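Local coordinates for protein carbohydrate deacetylase Agd3 (Neosartorya fumigata, PDB 6NWZ) that removes acetyl groups from the exopolysaccharide galactosaminogalactan, a carbohydrate de-N-acetylation required for biofilm formation by this fungus, at residues A156-V164 against F581-L589; A243-N251 against H534-G542. One frame throughout, in Å; residues are numbered along the deposited sequence.

Contact 1: residues A156-V164 against F581-L589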
loop_
_atom_site.group_PDB
_atom_site.type_symbol
_atom_site.label_atom_id
_atom_site.label_comp_id
_atom_site.label_asym_id
_atom_site.label_seq_id
_atom_site.Cartn_x
_atom_site.Cartn_y
_atom_site.Cartn_z
ATOM N N ALA A 156 -10.780 -14.773 2.666
ATOM C CA ALA A 156 -9.727 -14.129 1.890
ATOM C C ALA A 156 -10.287 -13.146 0.873
ATOM O O ALA A 156 -9.569 -12.236 0.447
ATOM C CB ALA A 156 -8.867 -15.179 1.187
ATOM N N GLY A 157 -11.548 -13.302 0.479
ATOM C CA GLY A 157 -12.167 -12.343 -0.412
ATOM C C GLY A 157 -11.664 -12.371 -1.834
ATOM O O GLY A 157 -11.816 -11.379 -2.555
ATOM N N LEU A 158 -11.064 -13.475 -2.263
ATOM C CA LEU A 158 -10.586 -13.592 -3.632
ATOM C C LEU A 158 -11.735 -14.008 -4.542
ATOM O O LEU A 158 -12.507 -14.913 -4.208
ATOM C CB LEU A 158 -9.445 -14.602 -3.712
ATOM C CG LEU A 158 -8.285 -14.356 -2.748
ATOM C CD1 LEU A 158 -7.195 -15.401 -2.933
ATOM C CD2 LEU A 158 -7.730 -12.959 -2.944
ATOM N N LYS A 159 -11.856 -13.338 -5.684
ATOM C CA LYS A 159 -12.924 -13.634 -6.632
ATOM C C LYS A 159 -12.509 -14.803 -7.518
ATOM O O LYS A 159 -11.491 -14.736 -8.216
ATOM C CB LYS A 159 -13.265 -12.396 -7.461
ATOM C CG LYS A 159 -14.054 -11.368 -6.661
ATOM C CD LYS A 159 -14.461 -10.143 -7.464
ATOM C CE LYS A 159 -15.242 -9.169 -6.574
ATOM N NZ LYS A 159 -15.559 -7.862 -7.226
ATOM N N THR A 160 -13.302 -15.869 -7.479
ATOM C CA THR A 160 -12.994 -17.091 -8.208
ATOM C C THR A 160 -13.048 -16.859 -9.715
ATOM O O THR A 160 -13.901 -16.122 -10.218
ATOM C CB THR A 160 -13.984 -18.191 -7.810
ATOM O OG1 THR A 160 -14.152 -18.192 -6.385
ATOM C CG2 THR A 160 -13.488 -19.556 -8.252
ATOM N N GLY A 161 -12.122 -17.491 -10.434
ATOM C CA GLY A 161 -12.123 -17.474 -11.880
ATOM C C GLY A 161 -11.408 -16.305 -12.522
ATOM O O GLY A 161 -11.207 -16.320 -13.743
ATOM N N ALA A 162 -11.023 -15.294 -11.752
ATOM C CA ALA A 162 -10.340 -14.141 -12.323
ATOM C C ALA A 162 -8.903 -14.516 -12.656
ATOM O O ALA A 162 -8.162 -14.982 -11.784
ATOM C CB ALA A 162 -10.385 -12.964 -11.352
ATOM N N THR A 163 -8.511 -14.318 -13.914
ATOM C CA THR A 163 -7.202 -14.762 -14.375
ATOM C C THR A 163 -6.126 -13.741 -14.031
ATOM O O THR A 163 -6.352 -12.528 -14.097
ATOM C CB THR A 163 -7.214 -15.009 -15.885
ATOM O OG1 THR A 163 -7.771 -13.871 -16.551
ATOM C CG2 THR A 163 -8.032 -16.246 -16.228
ATOM N N VAL A 164 -4.948 -14.247 -13.662
ATOM C CA VAL A 164 -3.760 -13.441 -13.424
ATOM C C VAL A 164 -2.610 -14.023 -14.242
ATOM O O VAL A 164 -2.705 -15.117 -14.801
ATOM C CB VAL A 164 -3.378 -13.368 -11.929
ATOM C CG1 VAL A 164 -4.466 -12.654 -11.129
ATOM C CG2 VAL A 164 -3.108 -14.759 -11.378
ATOM N N PHE A 581 -8.583 -3.820 -9.326
ATOM C CA PHE A 581 -8.685 -4.237 -7.932
ATOM C C PHE A 581 -10.007 -4.949 -7.669
ATOM O O PHE A 581 -10.039 -6.002 -7.021
ATOM C CB PHE A 581 -8.526 -3.013 -7.028
ATOM C CG PHE A 581 -8.599 -3.313 -5.558
ATOM C CD1 PHE A 581 -7.458 -3.656 -4.851
ATOM C CD2 PHE A 581 -9.804 -3.215 -4.876
ATOM C CE1 PHE A 581 -7.520 -3.919 -3.490
ATOM C CE2 PHE A 581 -9.875 -3.480 -3.519
ATOM C CZ PHE A 581 -8.729 -3.830 -2.827
ATOM N N VAL A 582 -11.107 -4.399 -8.189
ATOM C CA VAL A 582 -12.416 -5.002 -7.963
ATOM C C VAL A 582 -12.553 -6.313 -8.735
ATOM O O VAL A 582 -13.282 -7.219 -8.313
ATOM C CB VAL A 582 -13.524 -3.991 -8.320
ATOM C CG1 VAL A 582 -14.871 -4.669 -8.385
ATOM C CG2 VAL A 582 -13.561 -2.871 -7.288
ATOM N N ARG A 583 -11.833 -6.458 -9.850
ATOM C CA ARG A 583 -11.879 -7.709 -10.599
ATOM C C ARG A 583 -11.226 -8.859 -9.837
ATOM O O ARG A 583 -11.615 -10.020 -10.019
ATOM C CB ARG A 583 -11.200 -7.532 -11.953
ATOM C CG ARG A 583 -11.230 -8.776 -12.803
ATOM C CD ARG A 583 -10.475 -8.567 -14.094
ATOM N NE ARG A 583 -9.027 -8.656 -13.925
ATOM C CZ ARG A 583 -8.338 -9.789 -14.015
ATOM N NH1 ARG A 583 -8.967 -10.934 -14.259
ATOM N NH2 ARG A 583 -7.022 -9.781 -13.861
ATOM N N LEU A 584 -10.246 -8.562 -8.981
ATOM C CA LEU A 584 -9.481 -9.581 -8.269
ATOM C C LEU A 584 -10.028 -9.903 -6.882
ATOM O O LEU A 584 -10.076 -11.078 -6.506
ATOM C CB LEU A 584 -8.019 -9.144 -8.144
ATOM C CG LEU A 584 -7.285 -8.875 -9.459
ATOM C CD1 LEU A 584 -5.893 -8.351 -9.183
ATOM C CD2 LEU A 584 -7.228 -10.130 -10.319
ATOM N N VAL A 585 -10.431 -8.894 -6.103
ATOM C CA VAL A 585 -10.864 -9.079 -4.724
ATOM C C VAL A 585 -12.181 -8.339 -4.509
ATOM O O VAL A 585 -12.594 -7.508 -5.319
ATOM C CB VAL A 585 -9.811 -8.587 -3.714
ATOM C CG1 VAL A 585 -8.485 -9.299 -3.929
ATOM C CG2 VAL A 585 -9.628 -7.093 -3.850
ATOM N N ASP A 586 -12.841 -8.647 -3.390
ATOM C CA ASP A 586 -14.046 -7.930 -2.990
ATOM C C ASP A 586 -13.800 -7.008 -1.799
ATOM O O ASP A 586 -14.756 -6.547 -1.166
ATOM C CB ASP A 586 -15.188 -8.899 -2.680
ATOM C CG ASP A 586 -14.861 -9.851 -1.547
ATOM O OD1 ASP A 586 -14.906 -9.425 -0.371
ATOM O OD2 ASP A 586 -14.552 -11.024 -1.835
ATOM N N TRP A 587 -12.540 -6.721 -1.485
ATOM C CA TRP A 587 -12.224 -5.885 -0.343
ATOM C C TRP A 587 -12.692 -4.450 -0.577
ATOM O O TRP A 587 -12.826 -4.003 -1.720
ATOM C CB TRP A 587 -10.722 -5.886 -0.077
ATOM C CG TRP A 587 -10.093 -7.244 -0.015
ATOM C CD1 TRP A 587 -10.718 -8.438 0.214
ATOM C CD2 TRP A 587 -8.706 -7.544 -0.191
ATOM N NE1 TRP A 587 -9.800 -9.461 0.191
ATOM C CE2 TRP A 587 -8.557 -8.936 -0.056
ATOM C CE3 TRP A 587 -7.573 -6.766 -0.451
ATOM C CZ2 TRP A 587 -7.323 -9.568 -0.173
ATOM C CZ3 TRP A 587 -6.350 -7.395 -0.566
ATOM C CH2 TRP A 587 -6.234 -8.781 -0.426
ATOM N N PRO A 588 -12.944 -3.709 0.495
ATOM C CA PRO A 588 -13.226 -2.279 0.349
ATOM C C PRO A 588 -11.970 -1.502 -0.017
ATOM O O PRO A 588 -10.839 -1.928 0.232
ATOM C CB PRO A 588 -13.741 -1.871 1.737
ATOM C CG PRO A 588 -14.123 -3.156 2.408
ATOM C CD PRO A 588 -13.178 -4.182 1.867
ATOM N N LEU A 589 -12.189 -0.345 -0.636
ATOM C CA LEU A 589 -11.159 0.668 -0.820
ATOM C C LEU A 589 -11.545 1.865 0.035
ATOM O O LEU A 589 -12.613 2.454 -0.165
ATOM C CB LEU A 589 -11.022 1.077 -2.286
ATOM C CG LEU A 589 -10.429 0.057 -3.259
ATOM C CD1 LEU A 589 -10.621 0.512 -4.695
ATOM C CD2 LEU A 589 -8.957 -0.158 -2.970
#
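Lys159 lays its aliphatic chain across the backbone that follows helix 569-584, CE lying 3.9 Å from CB of Asp586. Fully extended beyond CG (chi2 -178°), the chain delivers its ammonium group to the helix end, where NZ donates to Val582 O at 2.6 Å; Asn293 OD1 is a second acceptor. A long, flexible lysine suits this partly exposed place: its methylenes cover the peptides and its charge meets a carbonyl at the helix C-terminus.

The same residue pairs through its backbone. Lys159 N binds Leu584 O and Asp586 N binds Gly157 O, both at 3.0 Å, forming a single beta bridge around Leu158 and Val585 just where the chain leaves the helix. The positive phi of Gly157 (71°) suits glycine, whose bare CA packs at the edge of the indole of Trp587. Beside it the indole NE1-H points at Ala156 O in the ring plane (2.8 Å), while CB of Val585 lies over the centre of one ring face.

At the other end Arg583, bent at chi3 (78°), turns its guanidinium end-on to Thr163 O. NH2 approaches almost in line with the C=O at 2.8 Å and NH1 uses a lone pair at 3.1 Å; NH2 also forms a salt bridge with Glu580. Nearby, Val164 CG1 packs on Leu584 CD2.

Since the loop belongs to the CBM87 family region and the helix to the deacetylase region, the contact joins the two. Every hydrogen bond between the segments ends on a main-chain carbonyl, lysine serving one of the helix end and arginine one of the loop, so the polar bonding depends on the path of the two backbones more than on the acceptors' side chains.

Contact 2: residues A243-N251 against H534-G542; sequences AGHRRVNLN and HLLGLRHDG. With ZN (zinc ion), chain I.
His540, Leu535 and Leu538 bury the most surface here, and two of them belong to a Schellman motif that ends helix 520-536. Leu538 is its C-prime residue, with positive phi; Arg539 N returns to His534 O and Leu538 N to Leu535 O. The chain then turns toward strand 542-546, passing alongside the extended 243-251, which leads into strand 252-257, the parallel neighbour of 542-546 in the deacetylase sheet.

The two leucines hold Val248 between them. Leu535 presents CD2 to CG1 of the valine at 4.0 Å, and Leu538 presents CD2 to CG2 at 3.9 Å, the side chains crossing at about a right angle in both pairs. A branched valine fits because its two methyls diverge from CB: with CG1 anti to the backbone N (chi1 174°), CG1 meets the side chain of Leu535 and CG2 that of Leu538. Leucine suits both buried places because its methyls reach from the helix end to Val248.

His540 brings a polar ring to the backbone. Its NE2 donates to Arg247 O at 2.8 Å, a bent bond (138° at the hydrogen) whose donor lies well above the carbonyl plane. The amide of Asn249 stands steeply over the ring, OD1 3.6 Å above one face and offset toward the rim, the two planes 72° apart; its ND2 is held by Val590 O. Histidine suits the place because its flat ring can donate from the edge while turning a face to Asn249. Arg247 itself sends its guanidinium away to Glu656 and Asp661.

At the helix end His534 binds a zinc ion shared with Asp530. Toward the strands, a water bridges the segments, donating to Asn249 O and to Asp541 O and accepting from Asn251 N at 2.8 Å.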
loop_
_atom_site.group_PDB
_atom_site.type_symbol
_atom_site.label_atom_id
_atom_site.label_comp_id
_atom_site.label_asym_id
_atom_site.label_seq_id
_atom_site.Cartn_x
_atom_site.Cartn_y
_atom_site.Cartn_z
ATOM N N ALA A 243 -3.525 -12.333 14.758
ATOM C CA ALA A 243 -3.204 -10.985 15.212
ATOM C C ALA A 243 -2.750 -10.205 13.987
ATOM O O ALA A 243 -1.625 -10.368 13.512
ATOM C CB ALA A 243 -2.132 -11.015 16.295
ATOM N N GLY A 244 -3.635 -9.376 13.450
ATOM C CA GLY A 244 -3.291 -8.628 12.261
ATOM C C GLY A 244 -4.470 -7.820 11.771
ATOM O O GLY A 244 -5.468 -7.651 12.476
ATOM N N HIS A 245 -4.344 -7.342 10.530
ATOM C CA HIS A 245 -5.279 -6.369 9.978
ATOM C C HIS A 245 -5.081 -6.211 8.473
ATOM O O HIS A 245 -3.980 -5.874 8.020
ATOM C CB HIS A 245 -5.098 -5.031 10.699
ATOM C CG HIS A 245 -5.956 -3.927 10.171
ATOM N ND1 HIS A 245 -7.324 -4.046 10.031
ATOM C CD2 HIS A 245 -5.643 -2.673 9.766
ATOM C CE1 HIS A 245 -7.814 -2.916 9.552
ATOM N NE2 HIS A 245 -6.814 -2.067 9.383
ATOM N N ARG A 246 -6.139 -6.445 7.691
ATOM C CA ARG A 246 -6.097 -6.354 6.231
ATOM C C ARG A 246 -6.912 -5.153 5.767
ATOM O O ARG A 246 -8.147 -5.211 5.728
ATOM C CB ARG A 246 -6.631 -7.630 5.582
ATOM C CG ARG A 246 -6.629 -7.573 4.061
ATOM C CD ARG A 246 -7.465 -8.690 3.458
ATOM N NE ARG A 246 -8.894 -8.390 3.502
ATOM C CZ ARG A 246 -9.857 -9.299 3.372
ATOM N NH1 ARG A 246 -9.550 -10.578 3.197
ATOM N NH2 ARG A 246 -11.130 -8.931 3.425
ATOM N N ARG A 247 -6.225 -4.079 5.381
ATOM C CA ARG A 247 -6.874 -2.878 4.872
ATOM C C ARG A 247 -6.106 -2.367 3.661
ATOM O O ARG A 247 -4.873 -2.403 3.643
ATOM C CB ARG A 247 -6.954 -1.799 5.964
ATOM C CG ARG A 247 -7.310 -0.398 5.475
ATOM C CD ARG A 247 -8.748 -0.301 4.990
ATOM N NE ARG A 247 -9.702 -0.507 6.074
ATOM C CZ ARG A 247 -10.486 -1.575 6.186
ATOM N NH1 ARG A 247 -10.442 -2.535 5.272
ATOM N NH2 ARG A 247 -11.322 -1.676 7.210
ATOM N N VAL A 248 -6.834 -1.904 2.645
ATOM C CA VAL A 248 -6.238 -1.290 1.462
ATOM C C VAL A 248 -6.704 0.157 1.392
ATOM O O VAL A 248 -7.909 0.422 1.284
ATOM C CB VAL A 248 -6.600 -2.040 0.172
ATOM C CG1 VAL A 248 -6.084 -1.279 -1.044
ATOM C CG2 VAL A 248 -6.018 -3.434 0.197
ATOM N N ASN A 249 -5.759 1.090 1.459
ATOM C CA ASN A 249 -6.063 2.510 1.345
ATOM C C ASN A 249 -5.733 2.994 -0.059
ATOM O O ASN A 249 -4.700 2.627 -0.627
ATOM C CB ASN A 249 -5.284 3.338 2.373
ATOM C CG ASN A 249 -5.805 3.170 3.789
ATOM O OD1 ASN A 249 -5.041 2.873 4.710
ATOM N ND2 ASN A 249 -7.106 3.371 3.973
ATOM N N LEU A 250 -6.611 3.823 -0.613
ATOM C CA LEU A 250 -6.395 4.433 -1.923
ATOM C C LEU A 250 -6.425 5.950 -1.747
ATOM O O LEU A 250 -7.482 6.579 -1.849
ATOM C CB LEU A 250 -7.432 3.961 -2.927
ATOM C CG LEU A 250 -7.243 4.496 -4.344
ATOM C CD1 LEU A 250 -5.882 4.081 -4.896
ATOM C CD2 LEU A 250 -8.379 4.029 -5.245
ATOM N N ASN A 251 -5.259 6.534 -1.484
ATOM C CA ASN A 251 -5.108 7.972 -1.306
ATOM C C ASN A 251 -4.428 8.553 -2.538
ATOM O O ASN A 251 -3.295 8.177 -2.857
ATOM C CB ASN A 251 -4.297 8.285 -0.051
ATOM C CG ASN A 251 -4.910 7.693 1.200
ATOM O OD1 ASN A 251 -6.075 7.296 1.205
ATOM N ND2 ASN A 251 -4.129 7.638 2.273
ATOM N N HIS A 534 1.457 -2.963 -5.216
ATOM C CA HIS A 534 1.439 -2.155 -4.000
ATOM C C HIS A 534 0.197 -2.441 -3.166
ATOM O O HIS A 534 0.291 -2.709 -1.962
ATOM C CB HIS A 534 1.503 -0.669 -4.357
ATOM C CG HIS A 534 2.724 -0.283 -5.131
ATOM N ND1 HIS A 534 3.947 -0.890 -4.943
ATOM C CD2 HIS A 534 2.910 0.647 -6.095
ATOM C CE1 HIS A 534 4.835 -0.347 -5.756
ATOM N NE2 HIS A 534 4.231 0.588 -6.466
ATOM N N LEU A 535 -0.981 -2.389 -3.799
ATOM C CA LEU A 535 -2.234 -2.504 -3.060
ATOM C C LEU A 535 -2.439 -3.916 -2.525
ATOM O O LEU A 535 -2.848 -4.095 -1.371
ATOM C CB LEU A 535 -3.405 -2.086 -3.951
ATOM C CG LEU A 535 -3.422 -0.620 -4.394
ATOM C CD1 LEU A 535 -4.735 -0.264 -5.082
ATOM C CD2 LEU A 535 -3.165 0.300 -3.213
ATOM N N LEU A 536 -2.169 -4.933 -3.345
ATOM C CA LEU A 536 -2.272 -6.304 -2.863
ATOM C C LEU A 536 -1.153 -6.663 -1.888
ATOM O O LEU A 536 -1.253 -7.685 -1.202
ATOM C CB LEU A 536 -2.292 -7.274 -4.049
ATOM C CG LEU A 536 -3.512 -7.106 -4.962
ATOM C CD1 LEU A 536 -3.493 -8.076 -6.131
ATOM C CD2 LEU A 536 -4.780 -7.282 -4.150
ATOM N N GLY A 537 -0.103 -5.851 -1.808
ATOM C CA GLY A 537 0.900 -5.972 -0.774
ATOM C C GLY A 537 0.574 -5.208 0.489
ATOM O O GLY A 537 1.409 -5.141 1.397
ATOM N N LEU A 538 -0.623 -4.620 0.561
ATOM C CA LEU A 538 -1.104 -3.889 1.736
ATOM C C LEU A 538 -0.230 -2.677 2.055
ATOM O O LEU A 538 -0.148 -2.240 3.206
ATOM C CB LEU A 538 -1.226 -4.806 2.958
ATOM C CG LEU A 538 -2.101 -6.048 2.775
ATOM C CD1 LEU A 538 -2.371 -6.722 4.117
ATOM C CD2 LEU A 538 -3.401 -5.703 2.060
ATOM N N ARG A 539 0.421 -2.120 1.038
ATOM C CA ARG A 539 1.171 -0.883 1.200
ATOM C C ARG A 539 0.192 0.287 1.255
ATOM O O ARG A 539 -0.513 0.562 0.277
ATOM C CB ARG A 539 2.168 -0.717 0.055
ATOM C CG ARG A 539 3.167 -1.865 -0.059
ATOM C CD ARG A 539 4.222 -1.800 1.034
ATOM N NE ARG A 539 5.149 -0.699 0.802
ATOM C CZ ARG A 539 6.348 -0.833 0.245
ATOM N NH1 ARG A 539 6.784 -2.033 -0.125
ATOM N NH2 ARG A 539 7.115 0.235 0.063
ATOM N N HIS A 540 0.141 0.965 2.401
ATOM C CA HIS A 540 -0.779 2.075 2.620
ATOM C C HIS A 540 -0.258 3.406 2.088
ATOM O O HIS A 540 -0.860 4.446 2.386
ATOM C CB HIS A 540 -1.091 2.210 4.113
ATOM C CG HIS A 540 -1.871 1.062 4.673
ATOM N ND1 HIS A 540 -2.208 0.971 6.006
ATOM C CD2 HIS A 540 -2.388 -0.039 4.078
ATOM C CE1 HIS A 540 -2.895 -0.139 6.209
ATOM N NE2 HIS A 540 -3.019 -0.769 5.055
ATOM N N ASP A 541 0.834 3.402 1.324
ATOM C CA ASP A 541 1.372 4.640 0.777
ATOM C C ASP A 541 0.379 5.266 -0.193
ATOM O O ASP A 541 -0.341 4.571 -0.916
ATOM C CB ASP A 541 2.697 4.390 0.049
ATOM C CG ASP A 541 3.533 3.306 0.698
ATOM O OD1 ASP A 541 3.022 2.618 1.608
ATOM O OD2 ASP A 541 4.705 3.142 0.294
ATOM N N GLY A 542 0.344 6.596 -0.206
ATOM C CA GLY A 542 -0.470 7.320 -1.155
ATOM C C GLY A 542 0.201 7.421 -2.510
ATOM O O GLY A 542 1.278 6.873 -2.752
HETATM ZN ZN ZN I . 4.785 2.105 -8.227
HETATM O O HOH W 1 -3.404 -3.911 6.316
HETATM O O HOH W 2 -3.171 4.698 -1.336
#

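Overall arrangement
Contact 2 is nested, along the chain, inside the loop closed by contact 1, and their centres lie 15 Å apart. They touch directly: Arg246 of 243-251 makes a cation-pi contact with Trp587, and Val248 packs against both Trp587 and Leu589, Val248 CG1 lying 3.6 Å from Leu589 CD2. Contact 2 lies near the centre of the molecule, contact 1 further out, between the CBM87 and deacetylase regions. Each is near a metal: His534 in contact 2 is a zinc ligand, and the side chain of Asp586 in contact 1 lies about 4 Å from another zinc ion. Gly542 is about 10 Å from the side chain of Asp255, which binds zinc together with His546.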